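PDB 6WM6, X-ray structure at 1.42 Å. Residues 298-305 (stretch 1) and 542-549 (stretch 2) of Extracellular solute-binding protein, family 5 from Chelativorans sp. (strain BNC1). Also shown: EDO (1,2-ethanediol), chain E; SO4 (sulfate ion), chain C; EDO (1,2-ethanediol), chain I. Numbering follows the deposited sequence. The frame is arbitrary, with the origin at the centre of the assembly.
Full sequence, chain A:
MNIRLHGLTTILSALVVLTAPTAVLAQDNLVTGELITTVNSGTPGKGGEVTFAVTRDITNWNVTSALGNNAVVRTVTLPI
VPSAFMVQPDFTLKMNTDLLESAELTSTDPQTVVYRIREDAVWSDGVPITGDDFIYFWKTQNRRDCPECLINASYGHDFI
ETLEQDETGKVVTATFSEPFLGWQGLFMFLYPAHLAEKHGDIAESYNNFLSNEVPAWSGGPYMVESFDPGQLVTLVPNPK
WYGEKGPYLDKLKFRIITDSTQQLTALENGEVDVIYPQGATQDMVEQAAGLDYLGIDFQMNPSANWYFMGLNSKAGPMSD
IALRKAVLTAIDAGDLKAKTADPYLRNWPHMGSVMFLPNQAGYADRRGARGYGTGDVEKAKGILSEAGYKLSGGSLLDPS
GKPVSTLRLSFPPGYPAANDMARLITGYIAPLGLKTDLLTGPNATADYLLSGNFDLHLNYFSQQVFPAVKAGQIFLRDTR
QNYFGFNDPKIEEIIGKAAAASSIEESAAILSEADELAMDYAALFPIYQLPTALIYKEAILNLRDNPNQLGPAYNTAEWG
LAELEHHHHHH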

ATOM      1  N   PHE A 298      -5.030 -18.238 -11.874  1.00 18.24           N
ATOM      2  CA  PHE A 298      -4.311 -17.159 -11.209  1.00 17.94           C
ATOM      3  C   PHE A 298      -4.344 -15.886 -12.039  1.00 17.63           C
ATOM      4  O   PHE A 298      -4.522 -15.920 -13.258  1.00 19.05           O
ATOM      5  N   GLN A 299      -4.191 -14.772 -11.342  1.00 16.04           N
ATOM      6  CA  GLN A 299      -4.099 -13.431 -11.920  1.00 15.54           C
ATOM      7  C   GLN A 299      -2.875 -12.770 -11.303  1.00 16.94           C
ATOM      8  O   GLN A 299      -2.624 -12.906 -10.097  1.00 17.35           O
ATOM      9  N   MET A 300      -2.096 -12.044 -12.114  1.00 15.82           N
ATOM     10  CA  MET A 300      -0.936 -11.319 -11.656  1.00 16.89           C
ATOM     11  C   MET A 300      -0.855  -9.984 -12.383  1.00 16.34           C
ATOM     12  O   MET A 300      -1.065  -9.939 -13.601  1.00 18.12           O
ATOM     13  N   ASN A 301      -0.517  -8.926 -11.649  1.00 15.21           N
ATOM     14  CA  ASN A 301      -0.458  -7.579 -12.202  1.00 14.80           C
ATOM     15  C   ASN A 301       0.653  -6.802 -11.503  1.00 15.35           C
ATOM     16  O   ASN A 301       1.071  -7.156 -10.389  1.00 15.94           O
ATOM     17  N   PRO A 302       1.107  -5.691 -12.085  1.00 14.69           N
ATOM     18  CA  PRO A 302       2.019  -4.819 -11.333  1.00 14.27           C
ATOM     19  C   PRO A 302       1.326  -4.209 -10.125  1.00 15.58           C
ATOM     20  O   PRO A 302       0.255  -3.610 -10.247  1.00 18.56           O
ATOM     21  N   SER A 303       1.937  -4.362  -8.955  1.00 15.51           N
ATOM     22  CA  SER A 303       1.425  -3.879  -7.672  1.00 16.69           C
ATOM     23  C   SER A 303       1.655  -2.376  -7.536  1.00 16.74           C
ATOM     24  O   SER A 303       2.506  -1.779  -8.204  1.00 17.23           O
ATOM     25  N   ALA A 304       0.894  -1.758  -6.637  1.00 15.81           N
ATOM     26  CA  ALA A 304       1.225  -0.430  -6.153  1.00 15.91           C
ATOM     27  C   ALA A 304       2.483  -0.449  -5.291  1.00 16.22           C
ATOM     28  O   ALA A 304       3.029   0.634  -4.994  1.00 17.80           O
ATOM     29  N   ASN A 305       2.940  -1.607  -4.846  1.00 16.00           N
ATOM     30  CA  ASN A 305       4.174  -1.728  -4.095  1.00 15.38           C
ATOM     31  C   ASN A 305       5.334  -1.722  -5.071  1.00 15.55           C
ATOM     32  O   ASN A 305       5.334  -2.467  -6.063  1.00 16.99           O
ATOM     33  N   ASN A 542     -16.391 -13.200  -9.624  1.00 15.92           N
ATOM     34  CA  ASN A 542     -16.248 -11.794  -9.242  1.00 15.98           C
ATOM     35  C   ASN A 542     -15.069 -11.572  -8.329  1.00 16.27           C
ATOM     36  O   ASN A 542     -14.949 -10.504  -7.719  1.00 17.59           O
ATOM     37  N   LEU A 543     -14.174 -12.533  -8.234  1.00 16.29           N
ATOM     38  CA  LEU A 543     -12.922 -12.418  -7.504  1.00 15.40           C
ATOM     39  C   LEU A 543     -11.845 -12.000  -8.490  1.00 14.57           C
ATOM     40  O   LEU A 543     -11.544 -12.735  -9.454  1.00 15.46           O
ATOM     41  N   ARG A 544     -11.246 -10.842  -8.235  1.00 14.81           N
ATOM     42  CA  ARG A 544     -10.234 -10.368  -9.156  1.00 14.62           C
ATOM     43  C   ARG A 544      -9.176  -9.607  -8.395  1.00 14.55           C
ATOM     44  O   ARG A 544      -9.394  -9.087  -7.298  1.00 15.76           O
ATOM     45  N   ASP A 545      -8.024  -9.504  -9.025  1.00 15.55           N
ATOM     46  CA  ASP A 545      -6.957  -8.715  -8.444  1.00 14.63           C
ATOM     47  C   ASP A 545      -7.370  -7.250  -8.403  1.00 15.74           C
ATOM     48  O   ASP A 545      -8.048  -6.743  -9.292  1.00 16.59           O
ATOM     49  N   ASN A 546      -6.943  -6.572  -7.356  1.00 15.44           N
ATOM     50  CA  ASN A 546      -7.127  -5.131  -7.184  1.00 14.87           C
ATOM     51  C   ASN A 546      -5.759  -4.714  -6.697  1.00 17.42           C
ATOM     52  O   ASN A 546      -5.486  -4.770  -5.498  1.00 16.88           O
ATOM     53  N   PRO A 547      -4.819  -4.402  -7.629  1.00 15.77           N
ATOM     54  CA  PRO A 547      -3.370  -4.431  -7.309  1.00 16.85           C
ATOM     55  C   PRO A 547      -2.889  -3.153  -6.635  1.00 17.27           C
ATOM     56  O   PRO A 547      -1.983  -2.433  -7.106  1.00 18.77           O
ATOM     57  N   ASN A 548      -3.475  -2.882  -5.488  1.00 15.88           N
ATOM     58  CA  ASN A 548      -3.250  -1.673  -4.731  1.00 14.80           C
ATOM     59  C   ASN A 548      -3.479  -2.004  -3.260  1.00 16.06           C
ATOM     60  O   ASN A 548      -3.775  -3.143  -2.900  1.00 16.06           O
ATOM     61  N   GLN A 549      -3.333  -1.001  -2.382  1.00 15.31           N
ATOM     62  CA  GLN A 549      -3.417  -1.289  -0.957  1.00 15.83           C
ATOM     63  C   GLN A 549      -4.770  -1.808  -0.521  1.00 16.22           C
ATOM     64  O   GLN A 549      -4.860  -2.471   0.513  1.00 17.75           O
TER

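Side-chain packing between residues 298-305 and 542-549, two segments at least 243 residues apart in sequence wherever they touch. They run in nearly the same direction, 22° apart, and bury 363 Å² between them, counting both sides. Three residues cover the most surface: Pro 547, Gln 299 and Asp 545, each with its CA-to-CB bond directed toward the other segment.

Gln 299 makes the contact at one end. Its chi1 is m, and chi2 t extends the chain, carrying the carboxamide to the backbone of the second segment, where both of its polar atoms are used. OE1 of Gln 299 accepts a hydrogen bond from N of Asp 545 at 2.9 Å, with a nearly straight N-H...O angle of 165°, while NE2 of Gln 299 donates to O of Leu 543 at 3.3 Å. The amide thus spans Arg 544, reading the donor on one side of it and the acceptor on the other, much as a neighbouring strand would, although the second segment has no regular secondary structure. Arg 544 lies close to this bridge, with its CA 3.4 Å from OE1 of Gln 299, but the end of its side chain leads away and its guanidinium is bonded elsewhere in the structure.

Asp 545, with chi1 t, returns the contact. Its OD2 accepts a hydrogen bond from ND2 of Asn 301 at 2.8 Å, and the angle of 174° makes this the straightest of the four hydrogen bonds across the interface. Asn 301 is m at chi1 and also points toward its partner, whereas the intervening Met 300 points away, the alternation expected of an extended chain. Both carboxylate oxygens of Asp 545 also have hydrogen bonds elsewhere in the structure.

Pro 547 supplies the apolar part. Its ring, puckered C-gamma endo, presents CB 4.1 Å from CB of Asn 301 and 3.5 Å from O of Pro 302; both are packing contacts. The side chains of Pro 302 and Ser 303 point away, so these two meet Pro 547 through their backbone: O of Pro 302 against the ring, and C of Ser 303 3.7 Å from O of Pro 547. The carbonyl of Pro 547 completes the contact: its O accepts a hydrogen bond from N of Ala 304 at 3.0 Å, with a more bent angle of 132°. That same O takes a second hydrogen bond, at 2.7 Å, from O2 of the chain E ethanediol, a probable crystallisation additive that also lies near Ala 304, its C2 3.7 Å from the Ala 304 N. The methyl of Ala 304 points toward the second segment and packs at 3.8 Å, CB to CA of Asn 548.

The chain turns a corner at Ala 304, and here OG of Ser 303 (chi1 t) accepts a hydrogen bond from N of Asn 305 at 2.9 Å. Beyond the contact, Gln 549 binds probable crystallisation additives: NE2 of Gln 549 donates to O1 of the sulfate at 3.0 Å, and OE1 of Gln 549 accepts from O2 of the chain I ethanediol at 2.8 Å.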

ATOM      1  CB  PHE A 298      -2.865 -17.568 -10.857  1.00 19.68           C
ATOM      2  CG  PHE A 298      -1.978 -17.830 -12.028  1.00 20.97           C
ATOM      3  CD1 PHE A 298      -1.985 -19.059 -12.660  1.00 25.31           C
ATOM      4  CD2 PHE A 298      -1.115 -16.851 -12.487  1.00 26.62           C
ATOM      5  CE1 PHE A 298      -1.158 -19.314 -13.741  1.00 28.57           C
ATOM      6  CE2 PHE A 298      -0.282 -17.096 -13.571  1.00 30.28           C
ATOM      7  CZ  PHE A 298      -0.306 -18.328 -14.194  1.00 32.44           C
ATOM      8  CB  GLN A 299      -5.326 -12.605 -11.597  1.00 15.43           C
ATOM      9  CG  GLN A 299      -6.634 -13.137 -12.161  1.00 15.89           C
ATOM     10  CD  GLN A 299      -7.836 -12.448 -11.577  1.00 16.04           C
ATOM     11  OE1 GLN A 299      -7.822 -11.249 -11.314  1.00 16.04           O
ATOM     12  NE2 GLN A 299      -8.921 -13.201 -11.350  1.00 15.94           N
ATOM     13  CB  MET A 300       0.338 -12.099 -11.969  1.00 18.83           C
ATOM     14  CG  MET A 300       0.408 -13.447 -11.301  1.00 18.79           C
ATOM     15  SD  MET A 300       1.936 -14.321 -11.646  1.00 23.99           S
ATOM     16  CE  MET A 300       3.131 -13.238 -10.933  1.00 20.98           C
ATOM     17  CB  ASN A 301      -1.794  -6.846 -12.003  1.00 15.62           C
ATOM     18  CG  ASN A 301      -2.916  -7.482 -12.759  1.00 18.16           C
ATOM     19  OD1 ASN A 301      -3.015  -7.386 -13.982  1.00 18.95           O
ATOM     20  ND2 ASN A 301      -3.777  -8.175 -12.029  1.00 16.99           N
ATOM     21  CB  PRO A 302       2.430  -3.736 -12.356  1.00 15.77           C
ATOM     22  CG  PRO A 302       2.086  -4.304 -13.673  1.00 19.00           C
ATOM     23  CD  PRO A 302       0.942  -5.274 -13.493  1.00 16.55           C
ATOM     24  CB  SER A 303       2.275  -4.551  -6.540  1.00 18.75           C
ATOM     25  OG  SER A 303       1.832  -4.238  -5.235  1.00 25.22           O
ATOM     26  CB  ALA A 304       0.059   0.140  -5.336  1.00 16.86           C
ATOM     27  CB  ASN A 305       4.208  -3.034  -3.291  1.00 16.40           C
ATOM     28  CG  ASN A 305       3.180  -3.077  -2.192  1.00 17.22           C
ATOM     29  OD1 ASN A 305       2.724  -2.048  -1.730  1.00 18.69           O
ATOM     30  ND2 ASN A 305       2.867  -4.277  -1.742  1.00 20.26           N
ATOM     31  CB  ASN A 542     -17.543 -11.199  -8.698  1.00 17.80           C
ATOM     32  CG  ASN A 542     -18.662 -11.295  -9.703  1.00 18.04           C
ATOM     33  OD1 ASN A 542     -18.467 -10.986 -10.871  1.00 19.46           O
ATOM     34  ND2 ASN A 542     -19.801 -11.768  -9.266  1.00 21.41           N
ATOM     35  CB  LEU A 543     -12.594 -13.770  -6.862  1.00 15.96           C
ATOM     36  CG  LEU A 543     -11.210 -13.867  -6.212  1.00 16.34           C
ATOM     37  CD1 LEU A 543     -11.032 -12.919  -5.047  1.00 17.23           C
ATOM     38  CD2 LEU A 543     -10.967 -15.324  -5.789  1.00 18.45           C
ATOM     39  CB  ARG A 544     -10.841  -9.514 -10.272  1.00 14.72           C
ATOM     40  CG  ARG A 544     -11.415  -8.158  -9.805  1.00 15.01           C
ATOM     41  CD  ARG A 544     -12.016  -7.377 -10.965  1.00 15.72           C
ATOM     42  NE  ARG A 544     -13.158  -8.090 -11.521  1.00 15.42           N
ATOM     43  CZ  ARG A 544     -14.414  -7.949 -11.144  1.00 16.13           C
ATOM     44  NH1 ARG A 544     -14.744  -7.122 -10.178  1.00 16.49           N
ATOM     45  NH2 ARG A 544     -15.357  -8.668 -11.743  1.00 18.93           N
ATOM     46  CB  ASP A 545      -5.671  -8.866  -9.248  1.00 15.13           C
ATOM     47  CG  ASP A 545      -4.446  -8.353  -8.527  1.00 16.35           C
ATOM     48  OD1 ASP A 545      -4.484  -8.161  -7.291  1.00 16.73           O
ATOM     49  OD2 ASP A 545      -3.433  -8.142  -9.239  1.00 17.95           O
ATOM     50  CB  ASN A 546      -8.241  -4.875  -6.183  1.00 15.51           C
ATOM     51  CG  ASN A 546      -8.627  -3.417  -6.094  1.00 16.10           C
ATOM     52  OD1 ASN A 546      -8.499  -2.679  -7.065  1.00 16.38           O
ATOM     53  ND2 ASN A 546      -9.113  -2.992  -4.935  1.00 16.00           N
ATOM     54  CB  PRO A 547      -2.725  -4.657  -8.687  1.00 16.11           C
ATOM     55  CG  PRO A 547      -3.699  -4.059  -9.646  1.00 16.69           C
ATOM     56  CD  PRO A 547      -5.076  -4.363  -9.077  1.00 15.47           C
ATOM     57  CB  ASN A 548      -4.156  -0.558  -5.207  1.00 15.18           C
ATOM     58  CG  ASN A 548      -5.600  -0.968  -5.202  1.00 16.67           C
ATOM     59  OD1 ASN A 548      -6.153  -1.264  -4.126  1.00 16.66           O
ATOM     60  ND2 ASN A 548      -6.224  -1.026  -6.365  1.00 16.35           N
ATOM     61  CB  GLN A 549      -3.071  -0.062  -0.137  1.00 18.14           C
ATOM     62  CG  GLN A 549      -1.601   0.283  -0.201  1.00 18.57           C
ATOM     63  CD  GLN A 549      -1.209   1.296   0.859  1.00 20.70           C
ATOM     64  OE1 GLN A 549      -1.434   2.485   0.704  1.00 22.64           O
ATOM     65  NE2 GLN A 549      -0.651   0.803   1.948  1.00 20.25           N
TER
HETATM   66  C1  EDO E 604      -1.389   1.155 -10.238  1.00 28.04           C
HETATM   67  O1  EDO E 604      -2.041   0.573 -11.371  1.00 34.60           O
HETATM   68  C2  EDO E 604      -1.037   0.029  -9.267  1.00 26.04           C
HETATM   69  O2  EDO E 604      -2.130  -0.898  -9.329  1.00 25.92           O
HETATM   70  S   SO4 C 602       1.796   2.339   4.510  1.00 23.24           S
HETATM   71  O1  SO4 C 602       0.357   2.425   4.256  1.00 31.75           O
HETATM   72  O2  SO4 C 602       2.024   1.356   5.565  1.00 51.60           O
HETATM   73  O3  SO4 C 602       2.476   1.883   3.294  1.00 30.23           O
HETATM   74  O4  SO4 C 602       2.290   3.640   4.934  1.00 39.57           O
HETATM   75  C1  EDO I 608      -5.349   4.897  -1.209  1.00 44.16           C
HETATM   76  O1  EDO I 608      -4.756   5.858  -2.089  1.00 28.79           O
HETATM   77  C2  EDO I 608      -4.741   3.524  -1.459  1.00 46.16           C
HETATM   78  O2  EDO I 608      -3.350   3.501  -1.107  1.00 24.07           O